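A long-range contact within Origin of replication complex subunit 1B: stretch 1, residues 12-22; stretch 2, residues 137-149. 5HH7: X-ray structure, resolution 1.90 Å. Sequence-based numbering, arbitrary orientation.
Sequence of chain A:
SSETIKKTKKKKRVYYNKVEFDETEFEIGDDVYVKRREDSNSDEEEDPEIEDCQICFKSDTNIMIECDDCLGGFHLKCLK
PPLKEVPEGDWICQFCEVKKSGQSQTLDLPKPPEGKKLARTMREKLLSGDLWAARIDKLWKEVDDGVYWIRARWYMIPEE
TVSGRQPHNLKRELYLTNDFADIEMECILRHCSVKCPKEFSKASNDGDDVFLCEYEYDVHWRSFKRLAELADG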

# COMPACT_ATOMS: atom_id res chain seq x y z
N LYS A 12 0.20 32.99 7.64
CA LYS A 12 -0.76 32.10 8.30
C LYS A 12 -0.28 30.65 8.18
O LYS A 12 -0.64 29.80 9.00
CB LYS A 12 -2.15 32.27 7.69
CG LYS A 12 -3.29 31.75 8.56
CD LYS A 12 -4.66 32.06 7.96
CE LYS A 12 -4.81 33.55 7.69
NZ LYS A 12 -4.44 34.39 8.87
N ARG A 13 0.55 30.40 7.18
CA ARG A 13 1.16 29.08 7.00
C ARG A 13 2.67 29.19 6.78
O ARG A 13 3.14 30.08 6.08
CB ARG A 13 0.54 28.35 5.81
CG ARG A 13 -0.90 27.94 5.98
CD ARG A 13 -1.36 27.15 4.76
NE ARG A 13 -2.74 26.69 4.87
CZ ARG A 13 -3.34 25.94 3.95
NH1 ARG A 13 -2.68 25.57 2.86
NH2 ARG A 13 -4.60 25.54 4.12
N VAL A 14 3.42 28.26 7.37
CA VAL A 14 4.84 28.12 7.08
C VAL A 14 5.07 26.77 6.42
O VAL A 14 4.94 25.73 7.07
CB VAL A 14 5.70 28.23 8.35
CG1 VAL A 14 7.17 27.98 8.03
CG2 VAL A 14 5.52 29.60 8.99
N TYR A 15 5.40 26.79 5.13
CA TYR A 15 5.59 25.55 4.37
C TYR A 15 6.99 24.98 4.54
O TYR A 15 7.96 25.72 4.70
CB TYR A 15 5.29 25.79 2.89
CG TYR A 15 3.82 25.88 2.56
CD1 TYR A 15 3.16 27.10 2.55
CD2 TYR A 15 3.08 24.74 2.27
CE1 TYR A 15 1.81 27.19 2.25
CE2 TYR A 15 1.73 24.81 1.97
CZ TYR A 15 1.10 26.04 1.96
OH TYR A 15 -0.24 26.11 1.66
N TYR A 16 7.08 23.65 4.52
CA TYR A 16 8.35 22.95 4.68
C TYR A 16 8.55 21.92 3.58
O TYR A 16 7.59 21.31 3.10
CB TYR A 16 8.39 22.24 6.03
CG TYR A 16 8.39 23.15 7.23
CD1 TYR A 16 9.57 23.72 7.69
CD2 TYR A 16 7.22 23.43 7.92
CE1 TYR A 16 9.58 24.56 8.79
CE2 TYR A 16 7.22 24.27 9.02
CZ TYR A 16 8.40 24.82 9.45
OH TYR A 16 8.41 25.66 10.55
N ASN A 17 9.81 21.70 3.20
CA ASN A 17 10.13 20.60 2.31
C ASN A 17 10.04 19.29 3.06
O ASN A 17 9.63 18.26 2.52
CB ASN A 17 11.51 20.77 1.68
CG ASN A 17 11.95 19.55 0.91
OD1 ASN A 17 11.45 19.27 -0.18
ND2 ASN A 17 12.89 18.80 1.47
N LYS A 18 10.44 19.32 4.33
CA LYS A 18 10.31 18.14 5.18
C LYS A 18 10.09 18.49 6.65
O LYS A 18 10.50 19.55 7.13
CB LYS A 18 11.51 17.20 5.02
CG LYS A 18 12.85 17.79 5.41
CD LYS A 18 13.95 16.77 5.22
CE LYS A 18 15.32 17.35 5.55
NZ LYS A 18 15.66 18.50 4.66
N VAL A 19 9.43 17.58 7.36
CA VAL A 19 9.03 17.78 8.75
C VAL A 19 9.27 16.51 9.56
O VAL A 19 8.90 15.42 9.12
CB VAL A 19 7.53 18.14 8.84
CG1 VAL A 19 7.04 18.09 10.29
CG2 VAL A 19 7.25 19.50 8.23
N GLU A 20 9.88 16.66 10.72
CA GLU A 20 9.94 15.55 11.67
C GLU A 20 8.70 15.58 12.55
O GLU A 20 8.49 16.53 13.31
CB GLU A 20 11.21 15.60 12.51
CG GLU A 20 11.36 14.42 13.46
CD GLU A 20 12.74 14.34 14.09
OE1 GLU A 20 12.85 14.52 15.32
OE2 GLU A 20 13.72 14.08 13.35
N PHE A 21 7.88 14.54 12.44
CA PHE A 21 6.63 14.47 13.19
C PHE A 21 6.59 13.16 13.97
O PHE A 21 6.60 12.08 13.38
CB PHE A 21 5.44 14.57 12.24
CG PHE A 21 4.12 14.73 12.93
CD1 PHE A 21 3.32 13.63 13.22
CD2 PHE A 21 3.66 15.99 13.30
CE1 PHE A 21 2.11 13.79 13.86
CE2 PHE A 21 2.45 16.15 13.94
CZ PHE A 21 1.67 15.05 14.22
N ASP A 22 6.53 13.27 15.30
CA ASP A 22 6.58 12.10 16.18
C ASP A 22 7.79 11.23 15.90
O ASP A 22 7.67 10.01 15.77
CB ASP A 22 5.29 11.28 16.09
CG ASP A 22 4.10 11.97 16.73
OD1 ASP A 22 4.32 12.86 17.58
OD2 ASP A 22 2.96 11.63 16.38
N ASP A 137 1.84 16.23 -0.91
CA ASP A 137 2.01 17.31 -1.87
C ASP A 137 2.69 18.51 -1.21
O ASP A 137 3.62 19.10 -1.76
CB ASP A 137 0.65 17.72 -2.45
CG ASP A 137 0.77 18.72 -3.57
OD1 ASP A 137 1.20 18.33 -4.68
OD2 ASP A 137 0.43 19.90 -3.36
N LYS A 138 2.21 18.86 -0.02
CA LYS A 138 2.79 19.96 0.76
C LYS A 138 2.83 19.57 2.23
O LYS A 138 2.11 18.68 2.67
CB LYS A 138 1.95 21.23 0.60
CG LYS A 138 1.80 21.74 -0.82
CD LYS A 138 3.10 22.31 -1.36
CE LYS A 138 2.89 22.97 -2.71
NZ LYS A 138 2.22 22.04 -3.67
N LEU A 139 3.70 20.24 2.99
CA LEU A 139 3.71 20.14 4.45
C LEU A 139 3.79 21.55 5.01
O LEU A 139 4.55 22.38 4.51
CB LEU A 139 4.91 19.34 4.95
CG LEU A 139 5.06 17.88 4.55
CD1 LEU A 139 6.28 17.71 3.67
CD2 LEU A 139 5.15 16.99 5.78
N TRP A 140 3.01 21.83 6.05
CA TRP A 140 3.10 23.15 6.68
C TRP A 140 2.68 23.17 8.14
O TRP A 140 1.97 22.29 8.62
CB TRP A 140 2.29 24.19 5.90
CG TRP A 140 0.81 24.12 6.12
CD1 TRP A 140 0.09 24.78 7.08
CD2 TRP A 140 -0.14 23.38 5.35
NE1 TRP A 140 -1.25 24.48 6.96
CE2 TRP A 140 -1.41 23.62 5.90
CE3 TRP A 140 -0.04 22.52 4.25
CZ2 TRP A 140 -2.57 23.04 5.39
CZ3 TRP A 140 -1.19 21.94 3.74
CH2 TRP A 140 -2.44 22.21 4.32
N LYS A 141 3.16 24.19 8.85
CA LYS A 141 2.71 24.46 10.20
C LYS A 141 1.70 25.60 10.14
O LYS A 141 1.97 26.65 9.56
CB LYS A 141 3.90 24.86 11.08
CG LYS A 141 3.52 25.11 12.53
CD LYS A 141 4.76 25.40 13.38
CE LYS A 141 5.49 26.63 12.89
NZ LYS A 141 6.67 26.95 13.74
N GLU A 142 0.53 25.37 10.72
CA GLU A 142 -0.50 26.40 10.80
C GLU A 142 -0.07 27.41 11.85
O GLU A 142 0.13 27.06 13.02
CB GLU A 142 -1.84 25.76 11.17
CG GLU A 142 -3.05 26.67 11.02
CD GLU A 142 -3.50 26.84 9.58
OE1 GLU A 142 -3.11 26.02 8.73
OE2 GLU A 142 -4.26 27.80 9.31
N VAL A 143 0.09 28.67 11.45
CA VAL A 143 0.62 29.71 12.33
C VAL A 143 -0.28 29.99 13.54
O VAL A 143 0.22 30.22 14.65
CB VAL A 143 0.93 31.01 11.56
CG1 VAL A 143 1.17 32.18 12.50
CG2 VAL A 143 2.13 30.81 10.64
N ASP A 144 -1.59 29.96 13.33
CA ASP A 144 -2.54 30.27 14.40
C ASP A 144 -2.44 29.35 15.62
O ASP A 144 -2.61 29.80 16.75
CB ASP A 144 -3.98 30.27 13.86
CG ASP A 144 -4.26 31.42 12.93
OD1 ASP A 144 -3.48 32.40 12.93
OD2 ASP A 144 -5.27 31.36 12.19
N ASP A 145 -2.17 28.07 15.39
CA ASP A 145 -2.19 27.09 16.47
C ASP A 145 -0.95 26.19 16.55
O ASP A 145 -0.83 25.37 17.47
CB ASP A 145 -3.45 26.23 16.39
CG ASP A 145 -3.65 25.60 15.02
OD1 ASP A 145 -2.65 25.44 14.29
OD2 ASP A 145 -4.80 25.26 14.68
N GLY A 146 -0.04 26.33 15.59
CA GLY A 146 1.18 25.54 15.59
C GLY A 146 1.00 24.10 15.13
O GLY A 146 1.93 23.30 15.19
N VAL A 147 -0.20 23.77 14.67
CA VAL A 147 -0.52 22.41 14.23
C VAL A 147 0.06 22.13 12.84
O VAL A 147 -0.03 22.97 11.94
CB VAL A 147 -2.04 22.17 14.21
CG1 VAL A 147 -2.37 20.80 13.63
CG2 VAL A 147 -2.61 22.32 15.62
N TYR A 148 0.66 20.96 12.67
CA TYR A 148 1.22 20.55 11.39
C TYR A 148 0.20 19.85 10.49
O TYR A 148 -0.60 19.03 10.95
CB TYR A 148 2.46 19.68 11.59
CG TYR A 148 3.71 20.46 11.92
CD1 TYR A 148 3.95 20.90 13.22
CD2 TYR A 148 4.64 20.78 10.94
CE1 TYR A 148 5.08 21.63 13.53
CE2 TYR A 148 5.78 21.50 11.25
CZ TYR A 148 6.00 21.92 12.54
OH TYR A 148 7.13 22.64 12.85
N TRP A 149 0.26 20.16 9.20
CA TRP A 149 -0.68 19.64 8.21
C TRP A 149 0.07 19.18 6.97
O TRP A 149 1.23 19.55 6.76
CB TRP A 149 -1.64 20.75 7.77
CG TRP A 149 -2.65 21.19 8.77
CD1 TRP A 149 -2.43 21.97 9.88
CD2 TRP A 149 -4.06 20.94 8.74
NE1 TRP A 149 -3.61 22.19 10.54
CE2 TRP A 149 -4.63 21.56 9.86
CE3 TRP A 149 -4.89 20.22 7.87
CZ2 TRP A 149 -5.99 21.51 10.14
CZ3 TRP A 149 -6.25 20.16 8.14
CH2 TRP A 149 -6.78 20.80 9.27
O HOH W 1 -4.24 28.24 6.86
O HOH W 2 -5.75 24.81 7.18
O HOH W 3 5.30 22.07 1.48

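Two antiparallel strands far apart in sequence pair here, and the register sets which face of the sheet each paired side chain leaves from. Val14 and Lys141 form the hydrogen-bonded pair, Val14 N to Lys141 O at 3.1 Å and Lys141 N to Val14 O at 3.0 Å; Val143 N to Lys12 O and Tyr16 N to Leu139 O, each 2.8 Å, extend the ladder. At the same Tyr16–Leu139 pair, water 3 accepts from Leu139 N and donates to Tyr16 O, bridging these two backbone atoms.

One face carries Arg13, Tyr15, Trp140 and Glu142, and its conformations interlock. Trp140 takes chi1 p with chi2 at 90°, presenting an indole face to Arg13. The arginine leaves its backbone at m and then runs fully extended, t, t, with chi4 at -177°. That straight chain puts CD over the five-membered ring, 3.6 Å from its centroid, and lays the guanidinium flat on the indole, planes 15° apart, with Arg13 CZ 3.3 Å from Trp140 CZ2. Each partner of the stack is also hydrogen-bonded within its own stretch: Arg13 NH1 donates to Tyr15 OH at 2.8 Å, and Trp140 NE1 to Glu142 OE1 at 3.0 Å. Glu142, t then p, folds its carboxylate back to that indole nitrogen; its salt bridge to Arg13 is long, NE to OE1 at 3.9 Å, and water 1 links Arg13 NE to Glu142 OE2. Tyr15, at m, receives Trp140 CB over its ring face, while its CE2 lies 3.7 Å from Trp140 CE3.

The other face is mainly packing. Tyr16 and Tyr148 both adopt m, their rings near parallel but slid apart, with CE2 to CE2 at 3.8 Å. Val19, at t, places CG1 3.7 Å from Tyr148 CD2 and CG2 4.0 Å from Leu139 CB. Leu139 is buried, at m, with a chi2 of 114° that lies between the usual wells.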